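Local atomic coordinates of putative oxidoreductase YfjR (Streptomyces aurantiacus, PDB entry 4OQZ), a protein that probably acts as an S-selective imine reductase, using NADPH bound by a Rossmann-fold domain to reduce imines to amines. Residues A[27-32]-A[45-50]; A[87-92]-A[112-117]. All coordinates share one frame; numbering follows the deposited sequence.

Contact 1. Residues A[27-32]-A[45-50]; sequences EVTLWN and GAKLAA
Lys47 and Leu30 bury the most surface where 45-50 lies against 27-32, and a backbone bond joins them directly. Leu30 N gives its hydrogen to Lys47 O at 2.7 Å. The ladder continues on both sides of it: Lys47 N reaches Val28 O at 2.8 Å, and Ala49 N reaches Leu30 O at 2.9 Å. The side chain of Lys47 leaves the ladder with CG beside its own backbone N (chi1 -41°), which holds CG 3.7 Å from Val28 O. Beyond CG the chain is extended and runs obliquely across Thr29, CD passing OG1 at 4.1 Å. Lys47 NZ ends 4.9 Å from Glu27 OE1, too far for a salt bridge, though the opposite charges may still attract through space.

The pairing closes the beta-alpha-beta unit of strand 27-31, helix 39-44 and strand 47-48, at the margin of the Rossmann sheet. Gly45 makes the turn out of the helix as a Schellman motif, and Ala46 then faces strand 27-31.

On the face opposite Lys47, Leu30 CD1 lies 3.6 Å from Ala46 CB. Helix 12-23, through Ala18 and Leu22, and Leu41 of helix 39-44 pack against this apolar pair. Ala49 packs at the far end of the ladder, its methyl close by Leu30 O. Its own carbonyl oxygen stands near the plane of the Trp31 indole, at the CD1 edge, 3.7 Å from that carbon. Past this corner Asn32 is bonded through OD1 to Leu10 N, within the glycine-rich turn after strand 4-8.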
# COMPACT_ATOMS: atom_id res chain seq x y z
N GLU A 27 -7.84 -32.49 -23.04
CA GLU A 27 -7.78 -33.84 -22.53
C GLU A 27 -6.92 -33.68 -21.26
O GLU A 27 -5.75 -33.29 -21.37
CB GLU A 27 -7.09 -34.75 -23.56
CG GLU A 27 -7.81 -34.86 -24.89
CD GLU A 27 -6.99 -35.49 -26.00
OE1 GLU A 27 -7.01 -36.73 -26.11
OE2 GLU A 27 -6.31 -34.74 -26.74
N VAL A 28 -7.51 -33.84 -20.07
CA VAL A 28 -6.75 -33.60 -18.82
C VAL A 28 -6.36 -34.86 -18.01
O VAL A 28 -7.23 -35.65 -17.65
CB VAL A 28 -7.39 -32.49 -17.94
CG1 VAL A 28 -6.57 -32.22 -16.68
CG2 VAL A 28 -7.53 -31.19 -18.73
N THR A 29 -5.05 -34.99 -17.70
CA THR A 29 -4.47 -36.06 -16.86
C THR A 29 -4.03 -35.40 -15.55
O THR A 29 -3.45 -34.32 -15.58
CB THR A 29 -3.33 -36.80 -17.58
OG1 THR A 29 -3.81 -37.25 -18.84
CG2 THR A 29 -2.82 -38.01 -16.79
N LEU A 30 -4.36 -36.02 -14.40
CA LEU A 30 -4.04 -35.44 -13.09
C LEU A 30 -3.20 -36.35 -12.20
O LEU A 30 -3.04 -37.53 -12.48
CB LEU A 30 -5.35 -35.14 -12.30
CG LEU A 30 -6.51 -34.40 -12.96
CD1 LEU A 30 -7.77 -34.62 -12.17
CD2 LEU A 30 -6.23 -32.91 -13.03
N TRP A 31 -2.73 -35.77 -11.07
CA TRP A 31 -2.09 -36.40 -9.93
C TRP A 31 -2.14 -35.51 -8.67
O TRP A 31 -1.97 -34.29 -8.77
CB TRP A 31 -0.68 -36.92 -10.20
CG TRP A 31 -0.26 -37.89 -9.13
CD1 TRP A 31 -0.65 -39.20 -9.01
CD2 TRP A 31 0.44 -37.57 -7.91
NE1 TRP A 31 -0.18 -39.73 -7.83
CE2 TRP A 31 0.49 -38.75 -7.14
CE3 TRP A 31 1.02 -36.39 -7.41
CZ2 TRP A 31 1.15 -38.80 -5.90
CZ3 TRP A 31 1.66 -36.44 -6.18
CH2 TRP A 31 1.74 -37.64 -5.45
N ASN A 32 -2.40 -36.12 -7.51
CA ASN A 32 -2.39 -35.49 -6.19
C ASN A 32 -2.06 -36.54 -5.13
O ASN A 32 -2.44 -37.71 -5.30
CB ASN A 32 -3.71 -34.77 -5.87
CG ASN A 32 -3.62 -33.77 -4.74
OD1 ASN A 32 -2.89 -32.78 -4.81
ND2 ASN A 32 -4.40 -33.97 -3.69
N GLY A 45 -14.56 -35.62 -16.39
CA GLY A 45 -13.87 -36.25 -17.51
C GLY A 45 -12.36 -36.23 -17.43
O GLY A 45 -11.70 -36.71 -18.35
N ALA A 46 -11.80 -35.66 -16.34
CA ALA A 46 -10.35 -35.66 -16.14
C ALA A 46 -9.89 -37.08 -15.76
O ALA A 46 -10.68 -37.87 -15.20
CB ALA A 46 -9.96 -34.64 -15.08
N LYS A 47 -8.68 -37.45 -16.15
CA LYS A 47 -8.16 -38.80 -15.89
C LYS A 47 -7.18 -38.73 -14.71
O LYS A 47 -6.24 -37.92 -14.74
CB LYS A 47 -7.45 -39.39 -17.13
CG LYS A 47 -8.17 -39.13 -18.46
CD LYS A 47 -7.24 -39.35 -19.64
CE LYS A 47 -7.92 -39.06 -20.97
NZ LYS A 47 -7.10 -39.54 -22.11
N LEU A 48 -7.43 -39.53 -13.68
CA LEU A 48 -6.60 -39.59 -12.48
C LEU A 48 -5.47 -40.58 -12.73
O LEU A 48 -5.76 -41.72 -13.09
CB LEU A 48 -7.44 -40.08 -11.29
CG LEU A 48 -7.00 -39.71 -9.88
CD1 LEU A 48 -8.19 -39.65 -8.95
CD2 LEU A 48 -6.04 -40.74 -9.31
N ALA A 49 -4.20 -40.19 -12.54
CA ALA A 49 -3.11 -41.15 -12.72
C ALA A 49 -2.90 -41.92 -11.41
O ALA A 49 -3.28 -41.43 -10.35
CB ALA A 49 -1.82 -40.44 -13.13
N ALA A 50 -2.32 -43.14 -11.47
CA ALA A 50 -2.10 -43.87 -10.23
C ALA A 50 -0.79 -43.44 -9.57
O ALA A 50 -0.61 -43.65 -8.37
CB ALA A 50 -2.12 -45.36 -10.48

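Contact 2. Residues A[87-92]-A[112-117]; sequences VLVNLS and THLTGG
CG of His113 stands anti to its backbone N (chi1 174°), a torsion that turns the imidazole toward strand 87-90 and brings CE1 within 3.5 Å of Asn90 CB, diagonally across the pair of strands. Thr112 takes the opposite face: OG1 sits between its backbone N and carbonyl carbon (chi1 86°), the crowded position, and meets Val87 CG2 at 3.4 Å. Next along that face, Leu114 CD1 reaches two valines. It is near CG1 of Val87, and Leu114 CD1 lies 4.2 Å from Val89 CG2.

Four backbone bonds hold the parallel strands in register. Leu88 N to Thr112 O is the shortest at 2.7 Å; Leu114 N then gives to Leu88 O, Asn90 N to Leu114 O, and Gly116 N to Asn90 O. Leu91 CD2 comes to 3.8 Å from the bare CA of Gly116. This is the beta-alpha-beta unit of strand 87-90, helix 96-108 and strand 112-119 in the Rossmann domain; the helix covers the imidazole through Ala102, Ala103 and Val106.

At the C-terminal end of strand 87-90, Asn90 OD1 takes hydrogens from Ser92 N, an Asx turn, and from Ser92 OG, so two bonds fix the amide. A water gives a 2.7 Å bond to Leu91 O and a weak one to Gly116 O. His113 NE2 donates in its ring plane to Thr115 OG1. That hydroxyl also bonds to Pro162 O, which can only accept; its hydrogen therefore goes there, and OG1 is left to accept from NE2. With ND1 buried and without a partner in the model, this would suit a neutral imidazole protonated on NE2, its rotation set by Thr115.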
# COMPACT_ATOMS: atom_id res chain seq x y z
N VAL A 87 8.17 -30.29 -20.87
CA VAL A 87 8.17 -28.92 -20.38
C VAL A 87 7.40 -28.91 -19.07
O VAL A 87 6.21 -29.25 -19.05
CB VAL A 87 7.65 -27.88 -21.42
CG1 VAL A 87 7.70 -26.46 -20.85
CG2 VAL A 87 8.46 -27.95 -22.71
N LEU A 88 8.11 -28.61 -17.97
CA LEU A 88 7.56 -28.55 -16.62
C LEU A 88 7.37 -27.09 -16.16
O LEU A 88 8.35 -26.34 -16.02
CB LEU A 88 8.44 -29.33 -15.63
CG LEU A 88 8.12 -30.80 -15.42
CD1 LEU A 88 8.56 -31.65 -16.63
CD2 LEU A 88 8.85 -31.32 -14.21
N VAL A 89 6.11 -26.69 -15.99
CA VAL A 89 5.74 -25.33 -15.61
C VAL A 89 5.49 -25.35 -14.12
O VAL A 89 4.48 -25.91 -13.66
CB VAL A 89 4.53 -24.79 -16.41
CG1 VAL A 89 4.36 -23.29 -16.16
CG2 VAL A 89 4.70 -25.06 -17.91
N ASN A 90 6.45 -24.79 -13.35
CA ASN A 90 6.33 -24.80 -11.90
C ASN A 90 5.71 -23.52 -11.38
O ASN A 90 6.34 -22.46 -11.38
CB ASN A 90 7.65 -25.16 -11.21
CG ASN A 90 7.46 -25.73 -9.83
OD1 ASN A 90 6.76 -25.18 -8.99
ND2 ASN A 90 8.14 -26.82 -9.56
N LEU A 91 4.45 -23.63 -10.95
CA LEU A 91 3.67 -22.50 -10.47
C LEU A 91 3.68 -22.32 -8.95
O LEU A 91 3.05 -21.40 -8.45
CB LEU A 91 2.24 -22.57 -11.03
CG LEU A 91 2.11 -22.63 -12.56
CD1 LEU A 91 0.69 -22.92 -12.95
CD2 LEU A 91 2.55 -21.32 -13.23
N SER A 92 4.44 -23.17 -8.23
CA SER A 92 4.59 -23.11 -6.76
C SER A 92 5.43 -21.88 -6.37
O SER A 92 6.63 -21.83 -6.64
CB SER A 92 5.23 -24.38 -6.23
OG SER A 92 4.80 -25.53 -6.94
N THR A 112 12.54 -29.31 -19.66
CA THR A 112 12.69 -27.85 -19.52
C THR A 112 11.77 -27.31 -18.43
O THR A 112 10.61 -27.71 -18.33
CB THR A 112 12.66 -27.06 -20.85
OG1 THR A 112 11.32 -26.76 -21.23
CG2 THR A 112 13.42 -27.73 -21.99
N HIS A 113 12.32 -26.40 -17.60
CA HIS A 113 11.62 -25.76 -16.48
C HIS A 113 11.24 -24.31 -16.79
O HIS A 113 12.10 -23.48 -17.11
CB HIS A 113 12.48 -25.86 -15.21
CG HIS A 113 11.94 -25.12 -14.01
ND1 HIS A 113 11.29 -25.79 -13.00
CD2 HIS A 113 12.03 -23.81 -13.69
CE1 HIS A 113 10.98 -24.86 -12.10
NE2 HIS A 113 11.41 -23.66 -12.48
N LEU A 114 9.95 -24.02 -16.66
CA LEU A 114 9.41 -22.67 -16.81
C LEU A 114 8.96 -22.28 -15.41
O LEU A 114 8.23 -23.05 -14.77
CB LEU A 114 8.21 -22.62 -17.79
CG LEU A 114 8.52 -22.63 -19.30
CD1 LEU A 114 7.23 -22.58 -20.10
CD2 LEU A 114 9.41 -21.47 -19.71
N THR A 115 9.46 -21.16 -14.89
CA THR A 115 9.04 -20.69 -13.57
C THR A 115 7.85 -19.78 -13.79
O THR A 115 7.89 -18.94 -14.69
CB THR A 115 10.18 -19.95 -12.84
OG1 THR A 115 11.33 -20.79 -12.78
CG2 THR A 115 9.79 -19.49 -11.44
N GLY A 116 6.82 -19.95 -12.96
CA GLY A 116 5.62 -19.12 -13.02
C GLY A 116 5.27 -18.45 -11.71
O GLY A 116 5.41 -19.05 -10.64
N GLY A 117 4.82 -17.19 -11.81
CA GLY A 117 4.30 -16.42 -10.68
C GLY A 117 2.89 -15.95 -10.96
O GLY A 117 2.73 -14.88 -11.57
O HOH W 1 2.48 -18.80 -8.78

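How the contacts relate
From the N terminus, strand 4-8 and helix 12-23 lead into 27-32, and contact 1 closes the first loop when the chain returns after helix 39-44 at 45-50. The chain then passes through strand 61-64 and helix 69-75 before 87-92; contact 2 closes a second loop, spanned by helix 96-108, at 112-117. The loops follow in series, neither nesting nor crossing. Both pairings belong to one sheet, with strands 4-8 and 61-64 lying between them. Contact 1 ties the exposed edge strand 47-48 to the sheet, whereas contact 2 is buried further in. Their centres are 19 Å apart and their nearest atoms about 11 Å.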